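Local coordinates for putative cell invasion protein with MAC/Perforin domain (Bacteroides thetaiotaomicron VPI-5482, PDB 3KK7) that belongs to the membrane-attack complex/perforin family and may act on target cell membranes, though its function is not established, at residues E26-L31 with Y446-I451; D110-E115 with P134-R139; F128-G133 with D361-F366; M498-Y503 with Y536-L541. All blocks are in the same frame, centred on the assembly; numbering follows the deposited sequence.

How the contacts relate
The four contacts are spread along an elongated chain. Contacts 2 and 3 belong to the MACPF family region and lie about 14 Å apart between centres; they share the loop that follows strand 93-108 and the helix 133-146 it leads into, Glu115 packing on Leu132. Contacts 1 and 4 lie about 21 Å apart between centres, in the D2 and D3 regions, where Tyr447 touches Phe501. Along the chain, contacts 2 and 3 interleave and both fall between the segments of contact 1, which brings residues 26-31 against the D2 region; contact 4 follows last. Helix 353-363 runs between the two pairs: its end makes contact 3 and its start meets contact 4.

Contact 1. Residues E26-L31 with Y446-I451; sequences ERNSSL and YYQLKI
A loop-to-loop contact at the entry to a strand joins the N-terminal part of the chain to the sheet of the D2 region: residues 26-31, just after strand 22-25, lie beside the approach to strand 450-454. One backbone bond ties the two, Asn28 N to Gln448 O (2.9 Å), nearly straight and almost along the C=O axis. It follows on from the antiparallel pairing of strands 22-25 and 450-454, outside the regular strands; Arg27 lies level with Lys450. Beyond it the loop folds into a type I turn from Asn28 to Leu31 combined with an Asx turn. With CG anti to the backbone N (chi1 -172°), Asn28 carries OD1 back over the turn, where it accepts in its carbonyl plane from Ser30 N at 3.1 Å and from Ser30 OG at 2.8 Å. The rest of the Asn28 amide runs alongside that of Gln448, both pointing the same way with planes 26° apart. Their amide NH2 groups, Asn28 ND2 and Gln448 NE2, sit 3.3 Å apart as two donors, so the pair is packed rather than bonded. Leu31 crosses Gln448 obliquely, its CD1 3.4 Å from Gln448 O, and the same methyl lies over one face of the Arg27 guanidinium. Arg27, extended from CG to NE, brings NH1 within 4.1 Å of Leu449 CB, at the guanidinium edge; the carbonyls of Pro32, Asp511 and Ala512 bind its NH1 and NH2.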
# COMPACT_ATOMS: atom_id res chain seq x y z
N GLU A 26 -7.67 -26.26 -24.52
CA GLU A 26 -8.80 -25.49 -23.99
C GLU A 26 -8.75 -25.67 -22.47
O GLU A 26 -8.34 -26.74 -21.99
CB GLU A 26 -10.16 -26.00 -24.51
CG GLU A 26 -10.35 -26.08 -26.05
CD GLU A 26 -10.89 -24.79 -26.68
OE1 GLU A 26 -10.25 -23.71 -26.52
OE2 GLU A 26 -11.95 -24.87 -27.35
N ARG A 27 -9.17 -24.67 -21.71
CA ARG A 27 -9.33 -24.88 -20.28
C ARG A 27 -10.33 -26.02 -20.09
O ARG A 27 -11.44 -25.99 -20.65
CB ARG A 27 -9.85 -23.61 -19.59
CG ARG A 27 -10.22 -23.79 -18.11
CD ARG A 27 -10.70 -22.47 -17.51
NE ARG A 27 -11.21 -22.65 -16.15
CZ ARG A 27 -10.45 -22.83 -15.08
NH1 ARG A 27 -9.13 -22.82 -15.18
NH2 ARG A 27 -11.02 -23.02 -13.90
N ASN A 28 -9.94 -27.04 -19.32
CA ASN A 28 -10.85 -28.14 -19.04
C ASN A 28 -12.22 -27.61 -18.60
O ASN A 28 -12.35 -26.89 -17.59
CB ASN A 28 -10.26 -29.07 -17.98
CG ASN A 28 -11.09 -30.32 -17.80
OD1 ASN A 28 -12.27 -30.26 -17.46
ND2 ASN A 28 -10.46 -31.47 -18.01
N SER A 29 -13.24 -27.99 -19.37
CA SER A 29 -14.57 -27.39 -19.27
C SER A 29 -15.35 -27.72 -17.99
O SER A 29 -16.34 -27.04 -17.68
CB SER A 29 -15.40 -27.76 -20.52
OG SER A 29 -15.23 -29.12 -20.90
N SER A 30 -14.93 -28.74 -17.24
CA SER A 30 -15.63 -29.10 -16.00
C SER A 30 -15.06 -28.35 -14.79
O SER A 30 -15.64 -28.39 -13.71
CB SER A 30 -15.62 -30.61 -15.78
OG SER A 30 -14.31 -31.13 -15.76
N LEU A 31 -13.94 -27.65 -14.97
CA LEU A 31 -13.42 -26.75 -13.93
C LEU A 31 -14.35 -25.56 -13.80
O LEU A 31 -14.89 -25.09 -14.81
CB LEU A 31 -12.06 -26.22 -14.33
CG LEU A 31 -10.93 -27.22 -14.48
CD1 LEU A 31 -9.74 -26.52 -15.10
CD2 LEU A 31 -10.58 -27.82 -13.14
N TYR A 446 -0.03 -31.71 -15.36
CA TYR A 446 -0.19 -31.08 -14.05
C TYR A 446 -1.24 -29.96 -14.03
O TYR A 446 -1.87 -29.73 -13.00
CB TYR A 446 1.19 -30.56 -13.58
CG TYR A 446 2.29 -31.58 -13.75
CD1 TYR A 446 2.48 -32.60 -12.82
CD2 TYR A 446 3.12 -31.55 -14.87
CE1 TYR A 446 3.49 -33.57 -13.00
CE2 TYR A 446 4.13 -32.51 -15.06
CZ TYR A 446 4.31 -33.52 -14.12
OH TYR A 446 5.30 -34.47 -14.30
N TYR A 447 -1.41 -29.26 -15.16
CA TYR A 447 -2.28 -28.08 -15.24
C TYR A 447 -3.36 -28.33 -16.29
O TYR A 447 -3.05 -28.75 -17.41
CB TYR A 447 -1.50 -26.86 -15.72
CG TYR A 447 -0.41 -26.34 -14.82
CD1 TYR A 447 0.89 -26.82 -14.91
CD2 TYR A 447 -0.66 -25.30 -13.93
CE1 TYR A 447 1.91 -26.30 -14.08
CE2 TYR A 447 0.35 -24.78 -13.12
CZ TYR A 447 1.61 -25.28 -13.20
OH TYR A 447 2.57 -24.73 -12.38
N GLN A 448 -4.61 -28.05 -15.92
CA GLN A 448 -5.78 -28.24 -16.79
C GLN A 448 -6.38 -26.91 -17.25
O GLN A 448 -7.55 -26.85 -17.67
CB GLN A 448 -6.85 -29.02 -16.04
CG GLN A 448 -6.58 -30.51 -15.91
CD GLN A 448 -7.84 -31.25 -15.53
OE1 GLN A 448 -8.68 -30.74 -14.77
NE2 GLN A 448 -8.01 -32.46 -16.05
N LEU A 449 -5.59 -25.84 -17.16
CA LEU A 449 -6.03 -24.52 -17.57
C LEU A 449 -5.70 -24.31 -19.05
O LEU A 449 -5.03 -25.13 -19.67
CB LEU A 449 -5.39 -23.44 -16.68
CG LEU A 449 -3.95 -23.56 -16.17
CD1 LEU A 449 -2.91 -23.77 -17.29
CD2 LEU A 449 -3.64 -22.30 -15.33
N LYS A 450 -6.20 -23.21 -19.61
CA LYS A 450 -5.90 -22.82 -20.97
C LYS A 450 -4.38 -22.74 -21.14
O LYS A 450 -3.71 -22.04 -20.40
CB LYS A 450 -6.55 -21.46 -21.27
CG LYS A 450 -6.47 -20.96 -22.73
CD LYS A 450 -6.57 -19.41 -22.86
CE LYS A 450 -8.00 -18.83 -22.76
NZ LYS A 450 -7.96 -17.33 -22.77
N ILE A 451 -3.85 -23.52 -22.08
CA ILE A 451 -2.46 -23.41 -22.50
C ILE A 451 -2.51 -22.91 -23.95
O ILE A 451 -3.28 -23.44 -24.78
CB ILE A 451 -1.72 -24.77 -22.45
CG1 ILE A 451 -1.82 -25.37 -21.05
CG2 ILE A 451 -0.27 -24.62 -22.90
CD1 ILE A 451 -1.15 -26.71 -20.92

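Contact 2. Residues D110-E115 with P134-R139; sequences DFDRLE and PFKFGR
A lysine aliphatic chain laid along a backbone carbonyl is the striking feature here: Lys136, extended beyond CG, passes Phe111 O with both CG and CD at 3.3 Å before its ammonium reaches a carboxylate. Lys136 NZ donates to Asp112 OD1 at 2.9 Å in a salt bridge, meeting it from above the carboxylate plane, 42° out of it. The contact clamps the loop after strand 93-108 against the first turns of helix 133-146, within the MACPF region. An Asx motif shapes that loop: Asp110 OD1 accepts from Arg113 N at 2.8 Å, at the start of a short 3-10 turn. Leu114, its CG anti to the backbone N (chi1 177°), points toward the helix and splits its two methyls. CD2 wedges between Phe135 CE2 (3.5 Å) and Arg139 CB (3.4 Å), while CD1 approaches Arg139 NH1. Phe111 stands at about a right angle to Arg139, with the CG of that arginine at the ring edge. On the other flank the Glu115 carboxylate crosses the Phe135 ring, OE2 3.6 Å from CE2, and is held by Phe120 N and Thr121. The Arg139 guanidinium binds Ser67 O, Tyr108 and Glu161. Paired charges thus accompany the apolar wedge: the buried Arg139 is matched by Glu161, and Asp112 and Lys136 probably stabilise each other's charged forms.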
# COMPACT_ATOMS: atom_id res chain seq x y z
N ASP A 110 -0.44 25.50 -3.76
CA ASP A 110 -0.94 24.47 -4.65
C ASP A 110 -0.59 23.12 -4.06
O ASP A 110 0.11 23.05 -3.03
CB ASP A 110 -0.41 24.63 -6.10
CG ASP A 110 1.06 24.29 -6.26
OD1 ASP A 110 1.55 23.33 -5.64
OD2 ASP A 110 1.74 24.99 -7.03
N PHE A 111 -1.05 22.06 -4.72
CA PHE A 111 -0.99 20.74 -4.12
C PHE A 111 0.36 20.07 -4.25
O PHE A 111 0.62 19.12 -3.54
CB PHE A 111 -2.20 19.91 -4.56
CG PHE A 111 -3.48 20.53 -4.08
CD1 PHE A 111 -3.86 20.41 -2.75
CD2 PHE A 111 -4.22 21.35 -4.90
CE1 PHE A 111 -5.03 21.05 -2.27
CE2 PHE A 111 -5.37 22.00 -4.43
CZ PHE A 111 -5.76 21.86 -3.12
N ASP A 112 1.27 20.60 -5.05
CA ASP A 112 2.65 20.14 -4.99
C ASP A 112 3.34 20.82 -3.83
O ASP A 112 4.10 20.18 -3.08
CB ASP A 112 3.39 20.40 -6.29
CG ASP A 112 2.97 19.46 -7.38
OD1 ASP A 112 2.45 18.36 -7.07
OD2 ASP A 112 3.19 19.81 -8.55
N ARG A 113 3.06 22.10 -3.64
CA ARG A 113 3.62 22.83 -2.51
C ARG A 113 3.14 22.26 -1.17
O ARG A 113 3.76 22.53 -0.17
CB ARG A 113 3.27 24.31 -2.58
CG ARG A 113 3.72 25.03 -3.87
CD ARG A 113 5.14 25.45 -3.87
NE ARG A 113 5.50 26.15 -2.65
CZ ARG A 113 6.75 26.44 -2.29
NH1 ARG A 113 7.77 26.11 -3.09
NH2 ARG A 113 6.98 27.07 -1.15
N LEU A 114 2.03 21.50 -1.16
CA LEU A 114 1.53 20.83 0.05
C LEU A 114 2.65 20.09 0.80
O LEU A 114 2.70 20.07 2.05
CB LEU A 114 0.41 19.83 -0.31
CG LEU A 114 -0.18 18.98 0.82
CD1 LEU A 114 -0.67 19.81 2.05
CD2 LEU A 114 -1.33 18.13 0.25
N GLU A 115 3.56 19.50 0.02
CA GLU A 115 4.69 18.75 0.54
C GLU A 115 6.02 19.53 0.58
O GLU A 115 7.08 18.94 0.73
CB GLU A 115 4.82 17.44 -0.25
CG GLU A 115 3.87 16.38 0.26
CD GLU A 115 4.22 15.94 1.67
OE1 GLU A 115 5.22 15.20 1.85
OE2 GLU A 115 3.49 16.36 2.61
N PRO A 134 -1.61 10.24 -4.69
CA PRO A 134 -2.85 9.99 -3.92
C PRO A 134 -3.02 10.87 -2.68
O PRO A 134 -4.13 11.34 -2.40
CB PRO A 134 -2.75 8.51 -3.56
CG PRO A 134 -1.79 7.94 -4.63
CD PRO A 134 -0.80 9.02 -4.87
N PHE A 135 -1.92 11.13 -1.98
CA PHE A 135 -1.98 12.03 -0.85
C PHE A 135 -2.44 13.41 -1.32
O PHE A 135 -3.33 14.00 -0.73
CB PHE A 135 -0.63 12.14 -0.16
CG PHE A 135 -0.61 13.18 0.90
CD1 PHE A 135 -1.39 13.02 2.04
CD2 PHE A 135 0.15 14.32 0.76
CE1 PHE A 135 -1.41 13.98 3.02
CE2 PHE A 135 0.16 15.31 1.74
CZ PHE A 135 -0.63 15.15 2.87
N LYS A 136 -1.82 13.93 -2.38
CA LYS A 136 -2.15 15.28 -2.87
C LYS A 136 -3.59 15.35 -3.39
O LYS A 136 -4.29 16.35 -3.19
CB LYS A 136 -1.18 15.72 -3.97
CG LYS A 136 0.24 15.84 -3.52
CD LYS A 136 1.19 16.12 -4.67
CE LYS A 136 2.61 16.32 -4.12
NZ LYS A 136 3.63 16.42 -5.20
N PHE A 137 -4.00 14.28 -4.05
CA PHE A 137 -5.36 14.17 -4.54
C PHE A 137 -6.38 14.22 -3.40
O PHE A 137 -7.35 14.93 -3.47
CB PHE A 137 -5.55 12.89 -5.36
CG PHE A 137 -6.99 12.65 -5.81
CD1 PHE A 137 -7.49 13.27 -6.96
CD2 PHE A 137 -7.85 11.84 -5.07
CE1 PHE A 137 -8.79 13.09 -7.36
CE2 PHE A 137 -9.17 11.65 -5.47
CZ PHE A 137 -9.64 12.27 -6.62
N GLY A 138 -6.11 13.47 -2.34
CA GLY A 138 -6.99 13.42 -1.18
C GLY A 138 -7.09 14.75 -0.47
O GLY A 138 -8.16 15.14 -0.01
N ARG A 139 -5.99 15.48 -0.39
CA ARG A 139 -6.07 16.76 0.28
C ARG A 139 -6.97 17.67 -0.55
O ARG A 139 -7.89 18.27 0.01
CB ARG A 139 -4.68 17.37 0.55
CG ARG A 139 -4.66 18.82 1.04
CD ARG A 139 -5.48 19.01 2.30
NE ARG A 139 -4.96 18.23 3.44
CZ ARG A 139 -4.04 18.65 4.30
NH1 ARG A 139 -3.45 19.85 4.16
NH2 ARG A 139 -3.68 17.86 5.29

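Contact 3. Residues F128-G133 with D361-F366; sequences FSLNLG and DTHMDF
Two helix ends meet here in the MACPF region: the loop whose Asn131 caps the start of helix 133-146 abuts the Schellman motif that closes helix 353-363, where Asp365 takes a positive phi. Asn131 is central to the contact. Its CG lies anti to the backbone N (chi1 -175°), so the flat amide is thrust at the other helix end and all its polar atoms are used. OD1 accepts from Gly133 N at 2.9 Å, the capping bond, with the donor above the carbonyl plane. On the opposite branch ND2 donates twice, to His363 O at 2.9 Å and to Asp365 OD2 at 2.8 Å. Both acceptors lie close to the amide plane, but the Asp365 carboxylate is turned 85° from it, so that ND2 meets OD2 from above the carboxylate. This double grip should fix the rotation of the amide. The imidazole of His363, its CG also anti to the backbone N, reaches to the loop and turns one face to Asn131. Asn131 CB lies over that face, 3.8 Å from the centroid of the His363 ring, a CH-pi contact. Ser129 O comes to the ring edge in its plane, and Leu130 CD1 lies at the edge near that plane, 3.6 Å from His363 NE2. Phe128 approaches obliquely, with its ring tilted 33° to the imidazole, and packs further on Tyr359 and Asn360 of the same helix. Selenomethionine Met364, bent at chi2 and chi3, curls against the loop until its SE lies 3.6 Å from Ser129 O and 3.9 Å from Asn131 CB.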
# COMPACT_ATOMS: atom_id res chain seq x y z
N PHE A 128 11.59 3.79 0.83
CA PHE A 128 10.50 3.27 0.02
C PHE A 128 10.15 4.25 -1.10
O PHE A 128 10.18 5.43 -0.88
CB PHE A 128 9.31 3.06 0.92
CG PHE A 128 8.07 2.72 0.21
CD1 PHE A 128 7.87 1.44 -0.25
CD2 PHE A 128 7.07 3.68 0.02
CE1 PHE A 128 6.70 1.10 -0.90
CE2 PHE A 128 5.88 3.35 -0.62
CZ PHE A 128 5.70 2.07 -1.09
N SER A 129 9.84 3.75 -2.30
CA SER A 129 9.42 4.62 -3.42
C SER A 129 8.02 5.12 -3.19
O SER A 129 7.04 4.41 -3.45
CB SER A 129 9.41 3.89 -4.77
OG SER A 129 10.57 3.12 -4.92
N LEU A 130 7.93 6.36 -2.74
CA LEU A 130 6.64 6.92 -2.38
C LEU A 130 6.00 7.69 -3.54
O LEU A 130 6.61 8.55 -4.13
CB LEU A 130 6.78 7.81 -1.14
CG LEU A 130 5.49 8.41 -0.63
CD1 LEU A 130 4.46 7.32 -0.28
CD2 LEU A 130 5.81 9.32 0.52
N ASN A 131 4.76 7.33 -3.86
CA ASN A 131 3.94 8.07 -4.80
C ASN A 131 3.11 9.06 -4.00
O ASN A 131 2.25 8.66 -3.25
CB ASN A 131 3.02 7.14 -5.58
CG ASN A 131 2.22 7.89 -6.68
OD1 ASN A 131 2.33 9.10 -6.78
ND2 ASN A 131 1.40 7.17 -7.46
N LEU A 132 3.38 10.34 -4.18
CA LEU A 132 2.65 11.40 -3.50
C LEU A 132 1.30 11.76 -4.12
O LEU A 132 0.49 12.40 -3.46
CB LEU A 132 3.53 12.64 -3.41
CG LEU A 132 4.72 12.53 -2.46
CD1 LEU A 132 5.67 13.70 -2.66
CD2 LEU A 132 4.20 12.45 -0.97
N GLY A 133 1.06 11.35 -5.38
CA GLY A 133 -0.19 11.66 -6.08
C GLY A 133 -1.46 11.44 -5.26
O GLY A 133 -2.28 12.35 -5.10
N ASP A 361 4.00 -1.76 -7.52
CA ASP A 361 3.72 -1.28 -8.86
C ASP A 361 2.35 -0.57 -8.89
O ASP A 361 2.13 0.39 -9.67
CB ASP A 361 3.73 -2.47 -9.85
CG ASP A 361 5.13 -2.88 -10.30
OD1 ASP A 361 6.12 -2.12 -10.14
OD2 ASP A 361 5.21 -3.98 -10.89
N THR A 362 1.41 -1.01 -8.06
CA THR A 362 0.07 -0.45 -8.11
C THR A 362 0.13 0.90 -7.42
O THR A 362 -0.42 1.88 -7.91
CB THR A 362 -0.94 -1.38 -7.46
OG1 THR A 362 -0.93 -2.65 -8.14
CG2 THR A 362 -2.33 -0.79 -7.49
N HIS A 363 0.84 0.95 -6.29
CA HIS A 363 1.01 2.20 -5.58
C HIS A 363 1.63 3.24 -6.48
O HIS A 363 1.27 4.42 -6.42
CB HIS A 363 1.91 1.99 -4.38
CG HIS A 363 2.27 3.26 -3.69
ND1 HIS A 363 1.33 4.08 -3.10
CD2 HIS A 363 3.48 3.85 -3.49
CE1 HIS A 363 1.95 5.13 -2.57
NE2 HIS A 363 3.25 5.01 -2.78
N MSE A 364 2.61 2.81 -7.28
CA MSE A 364 3.36 3.74 -8.14
C MSE A 364 2.65 4.09 -9.45
O MSE A 364 3.20 4.85 -10.24
CB MSE A 364 4.75 3.14 -8.47
CG MSE A 364 5.79 3.25 -7.34
SE MSE A 364 6.12 5.12 -6.87
CE MSE A 364 6.74 5.82 -8.62
N ASP A 365 1.44 3.57 -9.67
CA ASP A 365 0.68 3.73 -10.93
C ASP A 365 1.34 3.01 -12.13
O ASP A 365 1.09 3.37 -13.28
CB ASP A 365 0.37 5.21 -11.28
CG ASP A 365 -0.37 5.95 -10.17
OD1 ASP A 365 -1.32 5.40 -9.59
OD2 ASP A 365 0.01 7.09 -9.87
N PHE A 366 2.15 1.98 -11.88
CA PHE A 366 2.71 1.17 -12.98
C PHE A 366 1.78 0.01 -13.43
O PHE A 366 1.83 -0.41 -14.57
CB PHE A 366 4.10 0.61 -12.64
CG PHE A 366 5.16 1.66 -12.35
CD1 PHE A 366 6.17 1.39 -11.41
CD2 PHE A 366 5.15 2.91 -13.00
CE1 PHE A 366 7.16 2.36 -11.11
CE2 PHE A 366 6.14 3.88 -12.73
CZ PHE A 366 7.14 3.62 -11.78

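Contact 4. Residues M498-Y503 with Y536-L541; sequences MYCFAY and YKIYGL
Selenomethionine Met498, just before strand 499-504, bends at chi2 and chi3 so that its methyl lies over Tyr536. CE stands over one ring face, 3.6 Å from the centroid of the Tyr536 ring, offset toward CZ; SE lies obliquely to the ring, making this a Met-aromatic as well as a CH-pi contact. The Met498 carbonyl receives Lys537 N at 3.1 Å. At Tyr499 the side chain turns to the opposite sheet face from Cys500, and its hydroxyl bonds to Asp475 N. Cys500 O accepts from Tyr539 N at 2.8 Å, nearly along the C=O axis, while SG, anti to the backbone N, packs by Ile538 CG2. These bonds align the two strands in parallel, their short axes 32° apart, as the third and fourth strands of the mixed D3 sheet; helices 508-512, 516-521 and 529-535 fill the connection between them. Phe501, on the same face as Tyr499 and Tyr539, has Tyr539 CB at its ring edge, and its own CB lies 3.9 Å from Leu541 CD1. Ala502 is bonded to the neighbouring strand through both its backbone N and O: N donates to Tyr539 O at 2.7 Å and O accepts from Leu541 N at 2.9 Å. Its methyl meets Ile538 CG2 at 3.9 Å on the face shared with Cys500. Beyond the last bond, the C-terminal carboxylate of Leu541 forms a salt bridge with Arg403 and a hydrogen bond with Tyr513.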
# COMPACT_ATOMS: atom_id res chain seq x y z
N MSE A 498 14.44 -24.34 -5.35
CA MSE A 498 14.30 -23.26 -4.36
C MSE A 498 13.20 -22.28 -4.70
O MSE A 498 13.26 -21.11 -4.35
CB MSE A 498 15.63 -22.53 -4.12
CG MSE A 498 16.83 -23.50 -3.89
SE MSE A 498 16.44 -24.99 -2.64
CE MSE A 498 16.23 -23.98 -0.97
N TYR A 499 12.15 -22.78 -5.34
CA TYR A 499 10.99 -21.95 -5.61
C TYR A 499 9.79 -22.56 -4.92
O TYR A 499 9.83 -23.73 -4.53
CB TYR A 499 10.76 -21.77 -7.13
CG TYR A 499 10.32 -23.01 -7.85
CD1 TYR A 499 8.98 -23.39 -7.84
CD2 TYR A 499 11.23 -23.80 -8.56
CE1 TYR A 499 8.55 -24.54 -8.49
CE2 TYR A 499 10.80 -24.95 -9.23
CZ TYR A 499 9.46 -25.31 -9.19
OH TYR A 499 8.99 -26.42 -9.83
N CYS A 500 8.75 -21.75 -4.77
CA CYS A 500 7.58 -22.13 -4.02
C CYS A 500 6.31 -21.36 -4.43
O CYS A 500 6.32 -20.12 -4.51
CB CYS A 500 7.87 -21.92 -2.54
SG CYS A 500 6.42 -21.96 -1.46
N PHE A 501 5.23 -22.11 -4.67
CA PHE A 501 3.92 -21.52 -4.94
C PHE A 501 3.10 -21.62 -3.67
O PHE A 501 2.98 -22.71 -3.09
CB PHE A 501 3.17 -22.23 -6.07
CG PHE A 501 3.93 -22.33 -7.38
CD1 PHE A 501 4.73 -21.30 -7.83
CD2 PHE A 501 3.82 -23.47 -8.17
CE1 PHE A 501 5.43 -21.40 -9.05
CE2 PHE A 501 4.52 -23.59 -9.39
CZ PHE A 501 5.32 -22.55 -9.83
N ALA A 502 2.51 -20.50 -3.25
CA ALA A 502 1.65 -20.46 -2.05
C ALA A 502 0.17 -20.17 -2.39
O ALA A 502 -0.12 -19.59 -3.42
CB ALA A 502 2.18 -19.41 -1.04
N TYR A 503 -0.74 -20.58 -1.52
CA TYR A 503 -2.17 -20.21 -1.65
C TYR A 503 -2.94 -20.51 -0.36
O TYR A 503 -2.66 -21.51 0.30
CB TYR A 503 -2.87 -20.89 -2.87
CG TYR A 503 -2.95 -22.43 -2.88
CD1 TYR A 503 -2.04 -23.19 -3.60
CD2 TYR A 503 -3.97 -23.10 -2.21
CE1 TYR A 503 -2.13 -24.61 -3.62
CE2 TYR A 503 -4.07 -24.50 -2.22
CZ TYR A 503 -3.15 -25.24 -2.92
OH TYR A 503 -3.26 -26.62 -2.92
N TYR A 536 13.82 -19.73 0.02
CA TYR A 536 12.97 -19.89 -1.16
C TYR A 536 12.44 -18.55 -1.70
O TYR A 536 12.44 -17.54 -0.99
CB TYR A 536 11.81 -20.86 -0.87
CG TYR A 536 12.25 -22.28 -0.63
CD1 TYR A 536 12.83 -22.65 0.57
CD2 TYR A 536 12.09 -23.26 -1.60
CE1 TYR A 536 13.25 -23.96 0.81
CE2 TYR A 536 12.50 -24.60 -1.38
CZ TYR A 536 13.09 -24.94 -0.17
OH TYR A 536 13.51 -26.23 0.08
N LYS A 537 12.06 -18.55 -2.97
CA LYS A 537 11.27 -17.50 -3.57
C LYS A 537 9.83 -17.99 -3.48
O LYS A 537 9.52 -19.10 -3.87
CB LYS A 537 11.66 -17.28 -5.03
CG LYS A 537 13.06 -16.65 -5.26
CD LYS A 537 13.13 -15.17 -4.86
CE LYS A 537 14.55 -14.62 -5.03
NZ LYS A 537 14.59 -13.12 -4.90
N ILE A 538 8.96 -17.17 -2.93
CA ILE A 538 7.57 -17.54 -2.74
C ILE A 538 6.65 -16.71 -3.64
O ILE A 538 6.69 -15.48 -3.64
CB ILE A 538 7.15 -17.35 -1.26
CG1 ILE A 538 8.07 -18.12 -0.30
CG2 ILE A 538 5.72 -17.83 -1.08
CD1 ILE A 538 7.89 -17.69 1.09
N TYR A 539 5.82 -17.41 -4.41
CA TYR A 539 4.85 -16.79 -5.29
C TYR A 539 3.46 -17.26 -4.91
O TYR A 539 3.22 -18.47 -4.80
CB TYR A 539 5.15 -17.15 -6.73
CG TYR A 539 6.53 -16.76 -7.13
CD1 TYR A 539 6.81 -15.49 -7.58
CD2 TYR A 539 7.58 -17.65 -7.02
CE1 TYR A 539 8.09 -15.12 -7.93
CE2 TYR A 539 8.85 -17.29 -7.37
CZ TYR A 539 9.09 -16.03 -7.82
OH TYR A 539 10.36 -15.68 -8.17
N GLY A 540 2.58 -16.29 -4.67
CA GLY A 540 1.18 -16.54 -4.36
C GLY A 540 0.39 -16.73 -5.65
O GLY A 540 0.47 -15.92 -6.57
N LEU A 541 -0.35 -17.84 -5.73
CA LEU A 541 -1.24 -18.11 -6.83
C LEU A 541 -2.60 -17.45 -6.53
O LEU A 541 -2.89 -17.07 -5.37
CB LEU A 541 -1.38 -19.63 -7.00
CG LEU A 541 -0.07 -20.40 -7.25
CD1 LEU A 541 -0.38 -21.84 -7.58
CD2 LEU A 541 0.78 -19.78 -8.37
OXT LEU A 541 -3.44 -17.26 -7.43